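Local coordinates for Lip_vut3, C2L (Metagenome, PDB 6NKD), which hydrolyses lipid esters as a lipase of the GDSL family, at the interface of chains A and B and the interface of chains A and C. Residues are numbered along the deposited sequence; one frame, centred on the assembly and turned at random. Chains: chain A/B/C, Lip_vut3, C2L.

Contact 1: the interface of chains A and B. Residues chain A 185-189; chain B 55, 58, 61-63.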
ATOM      1  N   ILE A 185     -10.388 -11.922  -2.948  1.00 44.64           N
ATOM      2  CA  ILE A 185     -10.062 -12.195  -4.344  1.00 46.04           C
ATOM      3  C   ILE A 185      -8.925 -13.207  -4.457  1.00 47.36           C
ATOM      4  O   ILE A 185      -8.850 -13.958  -5.438  1.00 47.75           O
ATOM      5  CB  ILE A 185      -9.734 -10.872  -5.064  1.00 45.19           C
ATOM      6  CG1 ILE A 185      -9.533 -11.092  -6.565  1.00 46.81           C
ATOM      7  CG2 ILE A 185      -8.516 -10.205  -4.436  1.00 44.21           C
ATOM      8  CD1 ILE A 185     -10.806 -11.431  -7.305  1.00 47.98           C
ATOM      9  N   ASP A 186      -8.038 -13.264  -3.464  1.00 46.80           N
ATOM     10  CA  ASP A 186      -6.894 -14.168  -3.520  1.00 48.84           C
ATOM     11  C   ASP A 186      -7.226 -15.585  -3.064  1.00 51.22           C
ATOM     12  O   ASP A 186      -6.312 -16.408  -2.949  1.00 53.65           O
ATOM     13  CB  ASP A 186      -5.733 -13.607  -2.692  1.00 47.90           C
ATOM     14  CG  ASP A 186      -6.061 -13.478  -1.211  1.00 47.00           C
ATOM     15  OD1 ASP A 186      -7.179 -13.845  -0.791  1.00 46.87           O
ATOM     16  OD2 ASP A 186      -5.184 -13.000  -0.461  1.00 47.13           O
ATOM     17  N   ARG A 187      -8.495 -15.877  -2.787  1.00 50.74           N
ATOM     18  CA  ARG A 187      -8.990 -17.206  -2.437  1.00 51.19           C
ATOM     19  C   ARG A 187      -8.363 -17.774  -1.168  1.00 49.16           C
ATOM     20  O   ARG A 187      -8.566 -18.955  -0.865  1.00 50.64           O
ATOM     21  CB  ARG A 187      -8.792 -18.202  -3.588  1.00 54.62           C
ATOM     22  CG  ARG A 187      -9.762 -18.032  -4.744  1.00 57.35           C
ATOM     23  CD  ARG A 187      -9.090 -17.397  -5.948  1.00 60.92           C
ATOM     24  NE  ARG A 187      -9.947 -17.451  -7.129  1.00 63.69           N
ATOM     25  CZ  ARG A 187     -10.796 -16.493  -7.484  1.00 64.51           C
ATOM     26  NH1 ARG A 187     -10.906 -15.393  -6.751  1.00 61.75           N
ATOM     27  NH2 ARG A 187     -11.536 -16.633  -8.575  1.00 68.84           N
ATOM     28  N   VAL A 188      -7.605 -16.978  -0.415  1.00 47.12           N
ATOM     29  CA  VAL A 188      -6.985 -17.469   0.812  1.00 47.42           C
ATOM     30  C   VAL A 188      -7.264 -16.504   1.958  1.00 46.19           C
ATOM     31  O   VAL A 188      -7.410 -16.923   3.112  1.00 44.95           O
ATOM     32  CB  VAL A 188      -5.470 -17.691   0.633  1.00 48.75           C
ATOM     33  CG1 VAL A 188      -5.202 -18.739  -0.437  1.00 50.66           C
ATOM     34  CG2 VAL A 188      -4.774 -16.393   0.284  1.00 49.82           C
ATOM     35  N   HIS A 189      -7.344 -15.192   1.649  1.00 46.56           N
ATOM     36  CA  HIS A 189      -7.624 -14.260   2.729  1.00 44.63           C
ATOM     37  C   HIS A 189      -9.113 -13.938   2.785  1.00 42.89           C
ATOM     38  O   HIS A 189      -9.799 -13.962   1.759  1.00 43.82           O
ATOM     39  CB  HIS A 189      -6.821 -12.967   2.553  1.00 46.08           C
ATOM     40  CG  HIS A 189      -5.375 -13.108   2.909  1.00 47.32           C
ATOM     41  ND1 HIS A 189      -4.388 -13.294   1.966  1.00 49.34           N
ATOM     42  CD2 HIS A 189      -4.750 -13.107   4.110  1.00 47.89           C
ATOM     43  CE1 HIS A 189      -3.217 -13.394   2.569  1.00 49.22           C
ATOM     44  NE2 HIS A 189      -3.409 -13.283   3.872  1.00 48.62           N
TER
ATOM     45  N   GLU B  55       2.611 -12.515   1.062  1.00 73.32           N
ATOM     46  CA  GLU B  55       1.513 -11.947   0.290  1.00 72.22           C
ATOM     47  C   GLU B  55       1.614 -12.340  -1.179  1.00 68.78           C
ATOM     48  O   GLU B  55       0.592 -12.578  -1.833  1.00 67.39           O
ATOM     49  CB  GLU B  55       1.496 -10.427   0.434  1.00 74.82           C
ATOM     50  CG  GLU B  55       0.105  -9.827   0.374  1.00 79.04           C
ATOM     51  CD  GLU B  55      -0.599  -9.880   1.714  1.00 86.18           C
ATOM     52  OE1 GLU B  55      -0.360  -8.978   2.545  1.00 90.88           O
ATOM     53  OE2 GLU B  55      -1.380 -10.828   1.943  1.00 87.16           O
ATOM     54  N   ALA B  58       0.200 -15.606  -1.832  1.00 64.46           N
ATOM     55  CA  ALA B  58      -1.255 -15.537  -1.834  1.00 64.89           C
ATOM     56  C   ALA B  58      -1.784 -14.866  -3.096  1.00 61.45           C
ATOM     57  O   ALA B  58      -2.854 -15.232  -3.592  1.00 61.01           O
ATOM     58  CB  ALA B  58      -1.743 -14.793  -0.592  1.00 68.17           C
ATOM     59  N   ASN B  61      -2.866 -16.668  -6.480  1.00 53.87           N
ATOM     60  CA  ASN B  61      -4.189 -17.252  -6.633  1.00 55.10           C
ATOM     61  C   ASN B  61      -5.199 -16.281  -7.228  1.00 55.52           C
ATOM     62  O   ASN B  61      -6.288 -16.712  -7.625  1.00 58.10           O
ATOM     63  CB  ASN B  61      -4.708 -17.756  -5.284  1.00 57.40           C
ATOM     64  CG  ASN B  61      -3.957 -18.973  -4.789  1.00 57.96           C
ATOM     65  OD1 ASN B  61      -4.345 -20.109  -5.065  1.00 59.66           O
ATOM     66  ND2 ASN B  61      -2.877 -18.745  -4.051  1.00 57.71           N
ATOM     67  N   GLU B  62      -4.877 -14.993  -7.293  1.00 54.26           N
ATOM     68  CA  GLU B  62      -5.786 -14.035  -7.907  1.00 53.74           C
ATOM     69  C   GLU B  62      -5.879 -14.312  -9.403  1.00 50.33           C
ATOM     70  O   GLU B  62      -4.843 -14.445 -10.066  1.00 48.32           O
ATOM     71  CB  GLU B  62      -5.319 -12.602  -7.656  1.00 55.12           C
ATOM     72  CG  GLU B  62      -5.366 -12.181  -6.196  1.00 57.14           C
ATOM     73  CD  GLU B  62      -5.167 -10.690  -6.014  1.00 60.14           C
ATOM     74  OE1 GLU B  62      -5.201  -9.959  -7.027  1.00 61.05           O
ATOM     75  OE2 GLU B  62      -4.979 -10.247  -4.861  1.00 61.51           O
ATOM     76  N   PRO B  63      -7.088 -14.409  -9.965  1.00 48.85           N
ATOM     77  CA  PRO B  63      -7.210 -14.832 -11.373  1.00 50.38           C
ATOM     78  C   PRO B  63      -6.476 -13.938 -12.356  1.00 51.51           C
ATOM     79  O   PRO B  63      -5.849 -14.448 -13.292  1.00 50.74           O
ATOM     80  CB  PRO B  63      -8.728 -14.816 -11.613  1.00 51.37           C
ATOM     81  CG  PRO B  63      -9.303 -14.005 -10.496  1.00 50.03           C
ATOM     82  CD  PRO B  63      -8.399 -14.209  -9.327  1.00 51.21           C
TER
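The A:Asp186 to A:His189 pair of the Ser-Asp-His triad lies in a loop of chain A that packs against chain B. Hydrogen bonds within chain A set the shape of this loop. ND1 of A:His189 donates to OD2 of A:Asp186 at 2.6 Å, in the ring plane and on the syn lone pair of the carboxylate. The other carboxylate oxygen, OD1, takes two backbone N-H groups from above its plane: A:His189 N at 2.8 Å and A:Val188 N at 3.2 Å. Three bonds thus fix the rotation of the carboxylate, whose CG sits in the crowded position between backbone N and carbonyl carbon (chi1 63°). A:Arg187 bends at chi2 and returns NH1 to the carbonyl O of A:Ile185.

Contacts across to chain B are van der Waals. CB of B:Ala58 meets CG2 of A:Val188 at 3.5 Å and also touches the imidazole. The guanidinium of A:Arg187 lies with one face over CD of B:Pro63. CG2 of A:Ile185 meets the carboxylate of B:Glu62, the two side chains crossing at about a right angle.

Charge is the third element. OE2 of B:Glu55 comes near the A:His189 ring without bonding to its nitrogens. It lies 5.0 Å from OD2 of A:Asp186, and OE2 of B:Glu62 lies 5.2 Å from that atom. Together these acids might favour a protonated imidazole. Bonds within chain A hold the catalytic Asp-His pair; in this assembly chain B covers part of it. Whether this happens in solution the structure alone does not show.

Contact 2: the interface of chains A and C. Residues chain A 2, 4, 42-44, 68, 71; chain C 30-31, 40-43.
Two long side chains of chain C reach over to chain A by different torsions. C:Lys30 has CG anti to the backbone N (chi1 167°) and runs extended from there to NZ. C:Arg31 bends at chi2 (55°), which turns its guanidinium toward A:Gln68 and A:Lys71. A:Lys71 bends at chi3 and chi4, and A:Gln68 bends at chi2. Their ends meet within chain A, where A:Lys71 NZ donates to OE1 of A:Gln68 at 2.6 Å, from above the carbonyl plane.

C:Arg31 meets this pair tip to tip. NE2 of A:Gln68 lies over one face of the guanidinium, toward its rim, 3.7 Å from NH2 of C:Arg31. The amide and guanidinium planes are nearly perpendicular. CD of A:Lys71 lies at the guanidinium edge. An alanine in place of A:Gln68 would remove the amide over C:Arg31 and would probably leave the A:Lys71 ammonium less well held. With A:Lys71, C:Arg31 and C:Lys30 close together, the region is probably rich in positive charge, though the C:Glu40 carboxylate may offset part of it.

NZ of C:Lys30 and NE2 of A:Gln4 meet tip to tip without a bond, and NZ passes near CG1 of A:Ile44. Farther along, CG2 of A:Thr2 packs on CG of C:Glu40 at 3.8 Å. A:Ser42 and C:Ser42 meet near the two-fold axis. A:Ser42 has OG anti to its backbone N (chi1 179°) and makes a weak hydrogen bond to the carbonyl O of C:Val41 at 3.4 Å.

In the fold, strand 41-47 of each chain meets its twin. Strand 3-9 and helix 63-71 of A and helix 25-37 of C flank them.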
ATOM      1  N   THR A   2     -12.625   2.238  30.836  1.00 95.38           N
ATOM      2  CA  THR A   2     -12.028   2.036  29.520  1.00 92.36           C
ATOM      3  C   THR A   2     -11.265   0.716  29.457  1.00 91.84           C
ATOM      4  O   THR A   2     -10.338   0.485  30.233  1.00 93.97           O
ATOM      5  CB  THR A   2     -11.075   3.188  29.149  1.00 93.14           C
ATOM      6  OG1 THR A   2     -11.815   4.412  29.057  1.00 95.00           O
ATOM      7  CG2 THR A   2     -10.396   2.911  27.817  1.00 89.13           C
ATOM      8  N   GLN A   4      -8.847  -2.129  27.575  1.00 90.83           N
ATOM      9  CA  GLN A   4      -7.695  -2.193  26.685  1.00 92.50           C
ATOM     10  C   GLN A   4      -7.690  -3.556  26.007  1.00 89.70           C
ATOM     11  O   GLN A   4      -7.642  -4.590  26.682  1.00 93.07           O
ATOM     12  CB  GLN A   4      -6.393  -1.965  27.453  1.00100.14           C
ATOM     13  CG  GLN A   4      -5.326  -1.206  26.675  1.00103.73           C
ATOM     14  CD  GLN A   4      -5.542   0.298  26.698  1.00105.88           C
ATOM     15  OE1 GLN A   4      -6.470   0.794  27.337  1.00105.79           O
ATOM     16  NE2 GLN A   4      -4.678   1.031  26.006  1.00107.37           N
ATOM     17  N   SER A  42     -10.078   0.699  24.055  1.00 67.19           N
ATOM     18  CA  SER A  42      -8.873   1.137  23.368  1.00 66.70           C
ATOM     19  C   SER A  42      -8.218  -0.062  22.695  1.00 64.57           C
ATOM     20  O   SER A  42      -8.095  -1.131  23.303  1.00 64.42           O
ATOM     21  CB  SER A  42      -7.899   1.798  24.343  1.00 70.30           C
ATOM     22  OG  SER A  42      -6.717   2.208  23.676  1.00 70.67           O
ATOM     23  N   LEU A  43      -7.799   0.116  21.446  1.00 63.50           N
ATOM     24  CA  LEU A  43      -7.283  -0.970  20.625  1.00 60.40           C
ATOM     25  C   LEU A  43      -5.831  -0.707  20.255  1.00 61.36           C
ATOM     26  O   LEU A  43      -5.484   0.396  19.820  1.00 62.34           O
ATOM     27  CB  LEU A  43      -8.125  -1.143  19.357  1.00 57.60           C
ATOM     28  CG  LEU A  43      -7.573  -2.081  18.281  1.00 55.38           C
ATOM     29  CD1 LEU A  43      -7.387  -3.488  18.826  1.00 55.02           C
ATOM     30  CD2 LEU A  43      -8.478  -2.086  17.055  1.00 53.23           C
ATOM     31  N   ILE A  44      -4.990  -1.723  20.431  1.00 61.71           N
ATOM     32  CA  ILE A  44      -3.610  -1.717  19.961  1.00 63.71           C
ATOM     33  C   ILE A  44      -3.393  -2.984  19.146  1.00 63.09           C
ATOM     34  O   ILE A  44      -3.807  -4.073  19.561  1.00 62.51           O
ATOM     35  CB  ILE A  44      -2.599  -1.637  21.126  1.00 67.14           C
ATOM     36  CG1 ILE A  44      -2.892  -0.430  22.026  1.00 70.72           C
ATOM     37  CG2 ILE A  44      -1.185  -1.552  20.592  1.00 67.81           C
ATOM     38  CD1 ILE A  44      -3.710  -0.760  23.260  1.00 70.97           C
ATOM     39  N   GLN A  68       1.623  -3.338  26.529  1.00 88.95           N
ATOM     40  CA  GLN A  68       0.242  -3.400  26.058  1.00 85.39           C
ATOM     41  C   GLN A  68      -0.405  -4.743  26.366  1.00 82.28           C
ATOM     42  O   GLN A  68      -1.630  -4.816  26.519  1.00 81.42           O
ATOM     43  CB  GLN A  68       0.189  -3.112  24.558  1.00 82.53           C
ATOM     44  CG  GLN A  68       0.913  -1.841  24.153  1.00 85.70           C
ATOM     45  CD  GLN A  68       0.420  -0.622  24.909  1.00 89.85           C
ATOM     46  OE1 GLN A  68      -0.784  -0.427  25.082  1.00 89.58           O
ATOM     47  NE2 GLN A  68       1.353   0.204  25.370  1.00 93.91           N
ATOM     48  N   LYS A  71      -1.483  -4.622  30.177  1.00 94.76           N
ATOM     49  CA  LYS A  71      -2.681  -3.812  30.359  1.00 97.17           C
ATOM     50  C   LYS A  71      -3.899  -4.385  29.649  1.00 92.62           C
ATOM     51  O   LYS A  71      -5.017  -3.931  29.912  1.00 93.60           O
ATOM     52  CB  LYS A  71      -2.436  -2.387  29.856  1.00101.32           C
ATOM     53  CG  LYS A  71      -1.248  -1.688  30.493  1.00109.74           C
ATOM     54  CD  LYS A  71      -0.995  -0.322  29.861  1.00115.81           C
ATOM     55  CE  LYS A  71      -0.612  -0.439  28.389  1.00113.50           C
ATOM     56  NZ  LYS A  71      -1.784  -0.362  27.470  1.00111.52           N
TER
ATOM     57  N   LYS C  30       0.159   9.849  21.985  1.00 73.19           N
ATOM     58  CA  LYS C  30      -0.950   9.274  22.740  1.00 72.18           C
ATOM     59  C   LYS C  30      -0.616   9.197  24.223  1.00 74.75           C
ATOM     60  O   LYS C  30      -1.437   9.554  25.076  1.00 74.02           O
ATOM     61  CB  LYS C  30      -1.292   7.888  22.193  1.00 70.61           C
ATOM     62  CG  LYS C  30      -2.202   7.074  23.099  1.00 70.14           C
ATOM     63  CD  LYS C  30      -2.238   5.611  22.689  1.00 70.53           C
ATOM     64  CE  LYS C  30      -3.050   4.782  23.673  1.00 70.32           C
ATOM     65  NZ  LYS C  30      -2.904   3.321  23.420  1.00 69.67           N
ATOM     66  N   ARG C  31       0.593   8.729  24.551  1.00 77.99           N
ATOM     67  CA  ARG C  31       0.989   8.603  25.951  1.00 80.73           C
ATOM     68  C   ARG C  31       0.994   9.956  26.648  1.00 82.30           C
ATOM     69  O   ARG C  31       0.525  10.081  27.785  1.00 82.64           O
ATOM     70  CB  ARG C  31       2.365   7.942  26.050  1.00 84.43           C
ATOM     71  CG  ARG C  31       2.360   6.625  26.806  1.00 88.21           C
ATOM     72  CD  ARG C  31       1.354   5.662  26.197  1.00 88.79           C
ATOM     73  NE  ARG C  31       1.048   4.546  27.085  1.00 89.98           N
ATOM     74  CZ  ARG C  31       0.087   3.658  26.858  1.00 87.45           C
ATOM     75  NH1 ARG C  31      -0.665   3.752  25.769  1.00 83.73           N
ATOM     76  NH2 ARG C  31      -0.125   2.675  27.720  1.00 88.86           N
ATOM     77  N   GLU C  40      -7.942   8.121  29.867  1.00 98.35           N
ATOM     78  CA  GLU C  40      -7.583   7.106  28.889  1.00 99.02           C
ATOM     79  C   GLU C  40      -8.065   7.520  27.505  1.00 96.03           C
ATOM     80  O   GLU C  40      -9.166   8.056  27.349  1.00 98.58           O
ATOM     81  CB  GLU C  40      -8.186   5.756  29.274  1.00102.99           C
ATOM     82  CG  GLU C  40      -7.248   4.583  29.074  1.00108.50           C
ATOM     83  CD  GLU C  40      -6.243   4.449  30.200  1.00118.30           C
ATOM     84  OE1 GLU C  40      -6.653   4.080  31.321  1.00124.52           O
ATOM     85  OE2 GLU C  40      -5.046   4.721  29.971  1.00120.66           O
ATOM     86  N   VAL C  41      -7.234   7.276  26.495  1.00 90.65           N
ATOM     87  CA  VAL C  41      -7.542   7.657  25.122  1.00 84.32           C
ATOM     88  C   VAL C  41      -7.494   6.419  24.238  1.00 80.49           C
ATOM     89  O   VAL C  41      -6.604   5.571  24.379  1.00 82.36           O
ATOM     90  CB  VAL C  41      -6.586   8.754  24.602  1.00 83.60           C
ATOM     91  CG1 VAL C  41      -5.147   8.299  24.686  1.00 85.79           C
ATOM     92  CG2 VAL C  41      -6.942   9.147  23.176  1.00 80.51           C
ATOM     93  N   SER C  42      -8.471   6.309  23.342  1.00 75.09           N
ATOM     94  CA  SER C  42      -8.569   5.208  22.394  1.00 69.91           C
ATOM     95  C   SER C  42      -8.030   5.666  21.044  1.00 65.28           C
ATOM     96  O   SER C  42      -8.498   6.667  20.492  1.00 62.71           O
ATOM     97  CB  SER C  42     -10.017   4.734  22.268  1.00 68.00           C
ATOM     98  OG  SER C  42     -10.255   4.135  21.006  1.00 66.38           O
ATOM     99  N   LEU C  43      -7.057   4.931  20.515  1.00 64.63           N
ATOM    100  CA  LEU C  43      -6.359   5.299  19.294  1.00 60.25           C
ATOM    101  C   LEU C  43      -6.798   4.415  18.133  1.00 57.23           C
ATOM    102  O   LEU C  43      -7.124   3.238  18.312  1.00 58.01           O
ATOM    103  CB  LEU C  43      -4.842   5.194  19.487  1.00 61.20           C
ATOM    104  CG  LEU C  43      -3.926   5.326  18.266  1.00 59.44           C
ATOM    105  CD1 LEU C  43      -4.084   6.684  17.600  1.00 56.88           C
ATOM    106  CD2 LEU C  43      -2.477   5.084  18.656  1.00 61.92           C
TER

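The C-alpha centres of contact 1 and contact 2 lie about 33 Å apart, so chain A faces two neighbours through separate surfaces. They share no residue. The helix that starts at residue 63 serves both: B:Pro63 at contact 1, and A:Gln68 and A:Lys71 at contact 2. Contact 1 is centred about 11 Å from A:Ser11, and contact 2 about 21 Å. Contact 1 includes the active-site residues A:Asp186 and A:His189; contact 2 is remote from them. Only contact 2 belongs to an exact two-fold interface. Together they link copies in the four-chain deposited assembly, which may not be the biological one.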